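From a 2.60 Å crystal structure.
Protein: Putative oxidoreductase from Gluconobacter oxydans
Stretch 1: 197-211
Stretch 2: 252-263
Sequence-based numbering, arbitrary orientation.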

ATOM      1  N   GLN A 197      21.148   3.367  14.550  1.00 36.71           N
ATOM      2  CA  GLN A 197      21.464   1.973  14.297  1.00 35.54           C
ATOM      3  C   GLN A 197      22.667   2.004  13.387  1.00 36.75           C
ATOM      4  O   GLN A 197      23.653   1.258  13.596  1.00 34.81           O
ATOM      5  CB  GLN A 197      20.247   1.192  13.741  1.00 38.70           C
ATOM      6  CG  GLN A 197      20.381  -0.340  13.563  1.00 41.91           C
ATOM      7  CD  GLN A 197      20.929  -1.076  14.793  1.00 44.29           C
ATOM      8  OE1 GLN A 197      20.255  -1.208  15.823  1.00 46.24           O
ATOM      9  NE2 GLN A 197      22.176  -1.549  14.688  1.00 41.30           N
ATOM     10  N   MET A 198      22.647   2.924  12.417  1.00 38.67           N
ATOM     11  CA  MET A 198      23.862   3.159  11.602  1.00 39.74           C
ATOM     12  C   MET A 198      25.109   3.505  12.431  1.00 38.79           C
ATOM     13  O   MET A 198      26.198   3.001  12.170  1.00 39.32           O
ATOM     14  CB  MET A 198      23.626   4.255  10.597  1.00 43.00           C
ATOM     15  CG  MET A 198      23.059   3.789   9.260  1.00 46.53           C
ATOM     16  SD  MET A 198      22.564   5.304   8.414  1.00 49.28           S
ATOM     17  CE  MET A 198      23.262   5.100   6.800  1.00 53.21           C
ATOM     18  N   ILE A 199      24.946   4.332  13.453  1.00 40.45           N
ATOM     19  CA  ILE A 199      26.107   4.762  14.244  1.00 45.29           C
ATOM     20  C   ILE A 199      26.601   3.586  15.059  1.00 45.81           C
ATOM     21  O   ILE A 199      27.791   3.359  15.143  1.00 46.75           O
ATOM     22  CB  ILE A 199      25.787   5.973  15.141  1.00 43.00           C
ATOM     23  CG1 ILE A 199      25.769   7.226  14.291  1.00 40.33           C
ATOM     24  CG2 ILE A 199      26.754   6.072  16.308  1.00 41.89           C
ATOM     25  CD1 ILE A 199      24.618   8.139  14.665  1.00 46.42           C
ATOM     26  N   LEU A 200      25.665   2.836  15.622  1.00 44.87           N
ATOM     27  CA  LEU A 200      25.970   1.596  16.315  1.00 47.79           C
ATOM     28  C   LEU A 200      26.687   0.551  15.400  1.00 48.62           C
ATOM     29  O   LEU A 200      27.727   0.034  15.775  1.00 48.17           O
ATOM     30  CB  LEU A 200      24.649   1.047  16.806  1.00 52.07           C
ATOM     31  CG  LEU A 200      24.447   0.292  18.095  1.00 56.81           C
ATOM     32  CD1 LEU A 200      25.058   1.069  19.245  1.00 55.53           C
ATOM     33  CD2 LEU A 200      22.940   0.054  18.278  1.00 51.58           C
ATOM     34  N   ASP A 201      26.143   0.249  14.212  1.00 44.70           N
ATOM     35  CA  ASP A 201      26.751  -0.735  13.317  1.00 47.12           C
ATOM     36  C   ASP A 201      28.168  -0.343  13.027  1.00 54.45           C
ATOM     37  O   ASP A 201      29.078  -1.183  13.052  1.00 59.24           O
ATOM     38  CB  ASP A 201      26.047  -0.829  11.959  1.00 46.46           C
ATOM     39  CG  ASP A 201      24.598  -1.360  12.039  1.00 44.70           C
ATOM     40  OD1 ASP A 201      24.231  -2.145  12.929  1.00 41.72           O
ATOM     41  OD2 ASP A 201      23.811  -0.964  11.160  1.00 50.77           O
ATOM     42  N   CYS A 202      28.339   0.945  12.740  1.00 55.15           N
ATOM     43  CA  CYS A 202      29.622   1.516  12.419  1.00 52.60           C
ATOM     44  C   CYS A 202      30.622   1.475  13.597  1.00 53.77           C
ATOM     45  O   CYS A 202      31.738   0.966  13.452  1.00 56.66           O
ATOM     46  CB  CYS A 202      29.436   2.945  11.925  1.00 57.02           C
ATOM     47  SG  CYS A 202      30.966   3.806  11.512  1.00 65.82           S
ATOM     48  N   ALA A 203      30.236   1.999  14.749  1.00 50.14           N
ATOM     49  CA  ALA A 203      31.097   1.981  15.931  1.00 50.13           C
ATOM     50  C   ALA A 203      31.556   0.566  16.306  1.00 57.08           C
ATOM     51  O   ALA A 203      32.554   0.383  17.014  1.00 63.23           O
ATOM     52  CB  ALA A 203      30.366   2.621  17.086  1.00 47.59           C
ATOM     53  N   SER A 204      30.836  -0.425  15.790  1.00 61.48           N
ATOM     54  CA  SER A 204      30.981  -1.826  16.187  1.00 64.07           C
ATOM     55  C   SER A 204      31.823  -2.546  15.193  1.00 60.44           C
ATOM     56  O   SER A 204      32.211  -3.659  15.440  1.00 59.32           O
ATOM     57  CB  SER A 204      29.608  -2.543  16.249  1.00 70.68           C
ATOM     58  OG  SER A 204      28.818  -2.138  17.372  1.00 72.12           O
ATOM     59  N   GLY A 205      32.074  -1.919  14.053  1.00 63.83           N
ATOM     60  CA  GLY A 205      32.864  -2.533  13.004  1.00 64.35           C
ATOM     61  C   GLY A 205      32.078  -3.315  11.959  1.00 72.41           C
ATOM     62  O   GLY A 205      32.662  -3.736  10.954  1.00 79.34           O
ATOM     63  N   ASN A 206      30.773  -3.508  12.167  1.00 72.03           N
ATOM     64  CA  ASN A 206      29.963  -4.358  11.264  1.00 79.74           C
ATOM     65  C   ASN A 206      29.248  -3.642  10.133  1.00 80.94           C
ATOM     66  O   ASN A 206      28.224  -4.149   9.665  1.00 92.56           O
ATOM     67  CB  ASN A 206      28.883  -5.151  12.020  1.00 82.01           C
ATOM     68  CG  ASN A 206      29.429  -5.929  13.195  1.00 91.01           C
ATOM     69  OD1 ASN A 206      30.561  -6.433  13.167  1.00 94.65           O
ATOM     70  ND2 ASN A 206      28.621  -6.032  14.246  1.00 88.22           N
ATOM     71  N   MET A 207      29.742  -2.482   9.703  1.00 72.70           N
ATOM     72  CA  MET A 207      29.127  -1.798   8.567  1.00 73.46           C
ATOM     73  C   MET A 207      30.102  -1.666   7.407  1.00 73.57           C
ATOM     74  O   MET A 207      30.791  -0.655   7.275  1.00 77.98           O
ATOM     75  CB  MET A 207      28.557  -0.449   8.974  1.00 76.42           C
ATOM     76  CG  MET A 207      27.700   0.250   7.928  1.00 69.42           C
ATOM     77  SD  MET A 207      27.414   1.890   8.603  1.00 79.21           S
ATOM     78  CE  MET A 207      29.044   2.561   8.282  1.00 64.95           C
ATOM     79  N   PRO A 208      30.138  -2.687   6.541  1.00 73.23           N
ATOM     80  CA  PRO A 208      31.199  -2.761   5.539  1.00 72.77           C
ATOM     81  C   PRO A 208      30.992  -1.788   4.382  1.00 64.19           C
ATOM     82  O   PRO A 208      31.962  -1.314   3.804  1.00 62.25           O
ATOM     83  CB  PRO A 208      31.127  -4.221   5.047  1.00 74.27           C
ATOM     84  CG  PRO A 208      29.819  -4.783   5.562  1.00 77.45           C
ATOM     85  CD  PRO A 208      29.093  -3.707   6.322  1.00 77.49           C
ATOM     86  N   ALA A 209      29.730  -1.501   4.068  1.00 60.60           N
ATOM     87  CA  ALA A 209      29.360  -0.710   2.895  1.00 58.07           C
ATOM     88  C   ALA A 209      28.260   0.260   3.255  1.00 58.05           C
ATOM     89  O   ALA A 209      27.605   0.127   4.310  1.00 57.89           O
ATOM     90  CB  ALA A 209      28.912  -1.603   1.744  1.00 51.21           C
ATOM     91  N   TYR A 210      28.086   1.245   2.378  1.00 51.34           N
ATOM     92  CA  TYR A 210      27.088   2.273   2.546  1.00 50.34           C
ATOM     93  C   TYR A 210      27.009   3.059   1.263  1.00 50.95           C
ATOM     94  O   TYR A 210      27.955   3.070   0.481  1.00 52.35           O
ATOM     95  CB  TYR A 210      27.424   3.211   3.726  1.00 47.95           C
ATOM     96  CG  TYR A 210      28.565   4.168   3.514  1.00 46.43           C
ATOM     97  CD1 TYR A 210      28.337   5.476   3.091  1.00 51.21           C
ATOM     98  CD2 TYR A 210      29.870   3.785   3.763  1.00 48.79           C
ATOM     99  CE1 TYR A 210      29.393   6.364   2.875  1.00 49.67           C
ATOM    100  CE2 TYR A 210      30.937   4.666   3.574  1.00 47.78           C
ATOM    101  CZ  TYR A 210      30.696   5.950   3.140  1.00 49.97           C
ATOM    102  OH  TYR A 210      31.758   6.814   2.951  1.00 54.03           O
ATOM    103  N   VAL A 211      25.884   3.735   1.079  1.00 49.81           N
ATOM    104  CA  VAL A 211      25.609   4.557  -0.087  1.00 48.48           C
ATOM    105  C   VAL A 211      25.727   5.996   0.357  1.00 49.65           C
ATOM    106  O   VAL A 211      25.104   6.395   1.348  1.00 57.18           O
ATOM    107  CB  VAL A 211      24.191   4.274  -0.642  1.00 45.46           C
ATOM    108  CG1 VAL A 211      23.915   5.131  -1.856  1.00 42.26           C
ATOM    109  CG2 VAL A 211      24.023   2.784  -0.968  1.00 44.41           C
ATOM    110  N   LEU A 252      30.372  11.668   8.372  1.00 44.59           N
ATOM    111  CA  LEU A 252      29.754  11.134   9.564  1.00 47.21           C
ATOM    112  C   LEU A 252      30.430   9.851  10.050  1.00 48.32           C
ATOM    113  O   LEU A 252      30.765   9.739  11.229  1.00 49.96           O
ATOM    114  CB  LEU A 252      28.262  10.854   9.321  1.00 45.21           C
ATOM    115  CG  LEU A 252      27.522  10.340  10.555  1.00 47.87           C
ATOM    116  CD1 LEU A 252      27.599  11.338  11.714  1.00 47.94           C
ATOM    117  CD2 LEU A 252      26.074  10.022  10.221  1.00 54.46           C
ATOM    118  N   PHE A 253      30.605   8.891   9.138  1.00 48.38           N
ATOM    119  CA  PHE A 253      31.231   7.609   9.464  1.00 50.12           C
ATOM    120  C   PHE A 253      32.718   7.737   9.793  1.00 49.82           C
ATOM    121  O   PHE A 253      33.184   7.078  10.713  1.00 45.92           O
ATOM    122  CB  PHE A 253      30.993   6.570   8.375  1.00 46.98           C
ATOM    123  CG  PHE A 253      29.560   6.173   8.224  1.00 46.37           C
ATOM    124  CD1 PHE A 253      29.014   5.987   6.958  1.00 48.03           C
ATOM    125  CD2 PHE A 253      28.761   5.958   9.352  1.00 47.64           C
ATOM    126  CE1 PHE A 253      27.689   5.616   6.817  1.00 49.96           C
ATOM    127  CE2 PHE A 253      27.442   5.608   9.223  1.00 51.38           C
ATOM    128  CZ  PHE A 253      26.899   5.431   7.950  1.00 53.67           C
ATOM    129  N   ARG A 254      33.430   8.606   9.076  1.00 51.88           N
ATOM    130  CA  ARG A 254      34.744   9.087   9.540  1.00 55.80           C
ATOM    131  C   ARG A 254      34.753   9.493  11.037  1.00 48.35           C
ATOM    132  O   ARG A 254      35.589   8.984  11.791  1.00 50.42           O
ATOM    133  CB  ARG A 254      35.277  10.228   8.653  1.00 62.67           C
ATOM    134  CG  ARG A 254      36.013   9.731   7.410  1.00 77.61           C
ATOM    135  CD  ARG A 254      36.107  10.767   6.281  1.00 87.68           C
ATOM    136  NE  ARG A 254      35.607  10.188   5.025  1.00 95.62           N
ATOM    137  CZ  ARG A 254      35.378  10.858   3.895  1.00102.67           C
ATOM    138  NH1 ARG A 254      35.624  12.162   3.814  1.00105.17           N
ATOM    139  NH2 ARG A 254      34.904  10.210   2.828  1.00 99.31           N
ATOM    140  N   MET A 255      33.835  10.366  11.459  1.00 44.59           N
ATOM    141  CA  MET A 255      33.763  10.823  12.861  1.00 47.05           C
ATOM    142  C   MET A 255      33.466   9.667  13.805  1.00 46.35           C
ATOM    143  O   MET A 255      34.187   9.475  14.776  1.00 45.72           O
ATOM    144  CB  MET A 255      32.657  11.831  13.071  1.00 50.91           C
ATOM    145  CG  MET A 255      32.950  13.272  12.769  1.00 61.04           C
ATOM    146  SD  MET A 255      31.489  14.277  13.164  1.00 68.58           S
ATOM    147  CE  MET A 255      30.797  13.291  14.478  1.00 53.42           C
ATOM    148  N   VAL A 256      32.387   8.927  13.529  1.00 41.80           N
ATOM    149  CA  VAL A 256      32.011   7.756  14.331  1.00 45.54           C
ATOM    150  C   VAL A 256      33.242   6.884  14.545  1.00 48.40           C
ATOM    151  O   VAL A 256      33.587   6.559  15.666  1.00 56.05           O
ATOM    152  CB  VAL A 256      30.843   6.909  13.699  1.00 43.32           C
ATOM    153  CG1 VAL A 256      30.581   5.647  14.494  1.00 41.31           C
ATOM    154  CG2 VAL A 256      29.546   7.695  13.621  1.00 42.61           C
ATOM    155  N   SER A 257      33.902   6.524  13.461  1.00 49.25           N
ATOM    156  CA  SER A 257      35.022   5.614  13.536  1.00 53.76           C
ATOM    157  C   SER A 257      36.193   6.141  14.303  1.00 52.70           C
ATOM    158  O   SER A 257      36.818   5.372  15.040  1.00 49.17           O
ATOM    159  CB  SER A 257      35.468   5.224  12.149  1.00 53.76           C
ATOM    160  OG  SER A 257      34.389   4.522  11.555  1.00 64.75           O
ATOM    161  N   GLN A 258      36.506   7.427  14.113  1.00 53.03           N
ATOM    162  CA  GLN A 258      37.629   8.023  14.834  1.00 57.41           C
ATOM    163  C   GLN A 258      37.350   8.134  16.344  1.00 57.36           C
ATOM    164  O   GLN A 258      38.220   7.796  17.124  1.00 61.24           O
ATOM    165  CB  GLN A 258      38.174   9.309  14.176  1.00 61.03           C
ATOM    166  CG  GLN A 258      37.736  10.657  14.731  1.00 70.60           C
ATOM    167  CD  GLN A 258      37.930  11.796  13.714  1.00 79.61           C
ATOM    168  OE1 GLN A 258      38.024  12.969  14.087  1.00 83.94           O
ATOM    169  NE2 GLN A 258      37.986  11.452  12.422  1.00 73.54           N
ATOM    170  N   ILE A 259      36.136   8.527  16.730  1.00 54.55           N
ATOM    171  CA  ILE A 259      35.701   8.565  18.121  1.00 51.87           C
ATOM    172  C   ILE A 259      35.617   7.156  18.748  1.00 57.96           C
ATOM    173  O   ILE A 259      35.922   6.966  19.942  1.00 56.19           O
ATOM    174  CB  ILE A 259      34.321   9.240  18.263  1.00 49.24           C
ATOM    175  CG1 ILE A 259      34.347  10.709  17.838  1.00 47.12           C
ATOM    176  CG2 ILE A 259      33.847   9.203  19.708  1.00 49.14           C
ATOM    177  CD1 ILE A 259      33.005  11.196  17.317  1.00 41.85           C
ATOM    178  N   ALA A 260      35.189   6.171  17.963  1.00 57.85           N
ATOM    179  CA  ALA A 260      35.009   4.830  18.498  1.00 58.06           C
ATOM    180  C   ALA A 260      36.297   4.019  18.430  1.00 64.42           C
ATOM    181  O   ALA A 260      36.289   2.835  18.778  1.00 66.24           O
ATOM    182  CB  ALA A 260      33.901   4.110  17.760  1.00 56.44           C
ATOM    183  N   GLY A 261      37.392   4.649  17.979  1.00 67.00           N
ATOM    184  CA  GLY A 261      38.683   3.961  17.747  1.00 63.98           C
ATOM    185  C   GLY A 261      38.646   2.766  16.778  1.00 65.67           C
ATOM    186  O   GLY A 261      39.312   1.749  17.015  1.00 67.36           O
ATOM    187  N   VAL A 262      37.896   2.872  15.680  1.00 58.53           N
ATOM    188  CA  VAL A 262      37.749   1.727  14.774  1.00 58.46           C
ATOM    189  C   VAL A 262      38.068   2.105  13.307  1.00 60.35           C
ATOM    190  O   VAL A 262      38.175   3.291  12.977  1.00 62.12           O
ATOM    191  CB  VAL A 262      36.347   1.067  14.951  1.00 58.37           C
ATOM    192  CG1 VAL A 262      35.277   1.728  14.075  1.00 46.68           C
ATOM    193  CG2 VAL A 262      36.426  -0.428  14.693  1.00 60.93           C
ATOM    194  N   LYS A 263      38.232   1.115  12.432  1.00 57.48           N
ATOM    195  CA  LYS A 263      38.472   1.411  11.013  1.00 64.81           C
ATOM    196  C   LYS A 263      37.197   1.912  10.306  1.00 62.50           C
ATOM    197  O   LYS A 263      36.138   1.303  10.481  1.00 57.83           O
ATOM    198  CB  LYS A 263      39.038   0.181  10.292  1.00 69.51           C
ATOM    199  CG  LYS A 263      40.438  -0.169  10.778  1.00 83.65           C
ATOM    200  CD  LYS A 263      41.383  -0.482   9.636  1.00 91.43           C
ATOM    201  CE  LYS A 263      42.823  -0.392  10.111  1.00 96.67           C
ATOM    202  NZ  LYS A 263      43.742  -0.912   9.060  1.00 98.33           N
TER

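Phe 253 is the hub of this contact. It gives up more surface to the other stretch than any other residue here, and its ring, set by chi1 in the m well, is lined by four side chains of stretch 1. Met 207 covers one face: its CE lies 3.3 Å from the centroid of the Phe 253 ring, almost on the ring normal, so a polarized methyl meets the pi cloud directly, with SD also above that face. With chi1 and chi2 both t, the methionine extends far enough from the loop to bring its tip there. Met 198 meets the ring edge instead, its CE 3.8 Å from Phe 253 CZ and near the ring plane. Tyr 210 turns a face to the edge of Phe 253, with CG 3.7 Å from Phe 253 CE1 and the planes at 73°, a classic edge-to-face pair.

Next to the ring, the helices meet at -51°, their axes coming within 9.2 Å. Cys 202 points toward stretch 2, and its SG sits between Phe 253 CD2 at 3.8 Å and Val 256 CG1 at 3.5 Å. Val 256, also directed across, spreads its two methyls: CG1 lies 4.0 Å from Ala 203 CB, while CG2 lies 3.9 Å from Ile 199 CG1. CG1 also rests against backbone, 3.7 Å from Ile 199 O. A beta-branched residue serves well here, offering two methyls close to its own helix. Further along, small side chains suit the close approach of the backbones: Ala 203 CB and Ala 260 CB touch at 3.9 Å, and their CA atoms are only 5.5 Å apart.

Beyond the alanines both stretches leave their helices through Schellman motifs, at Gly 205 and Gly 261. Both have positive phi, which favours glycine; at Gly 205 a CB would be jammed against the preceding carbonyl O. The second turn delivers Val 262 back to the contact, where its CG1 packs 3.7 Å from Cys 202 O and its CG2 lies 4.5 Å from Gly 205 CA.

No hydrogen bond crosses between the stretches; the serines bond to backbone carbonyls in their own stretch. Ser 257 OG approaches Cys 202 SG at 3.5 Å but donates to Phe 253 O at 2.9 Å, within its own helix. Ser 204, whose CA-to-CB bond points away from stretch 2, likewise donates from OG to Leu 200 O at 2.9 Å. The rule is plain: shape and apolar packing join the stretches, while no hydrogen bond spans them.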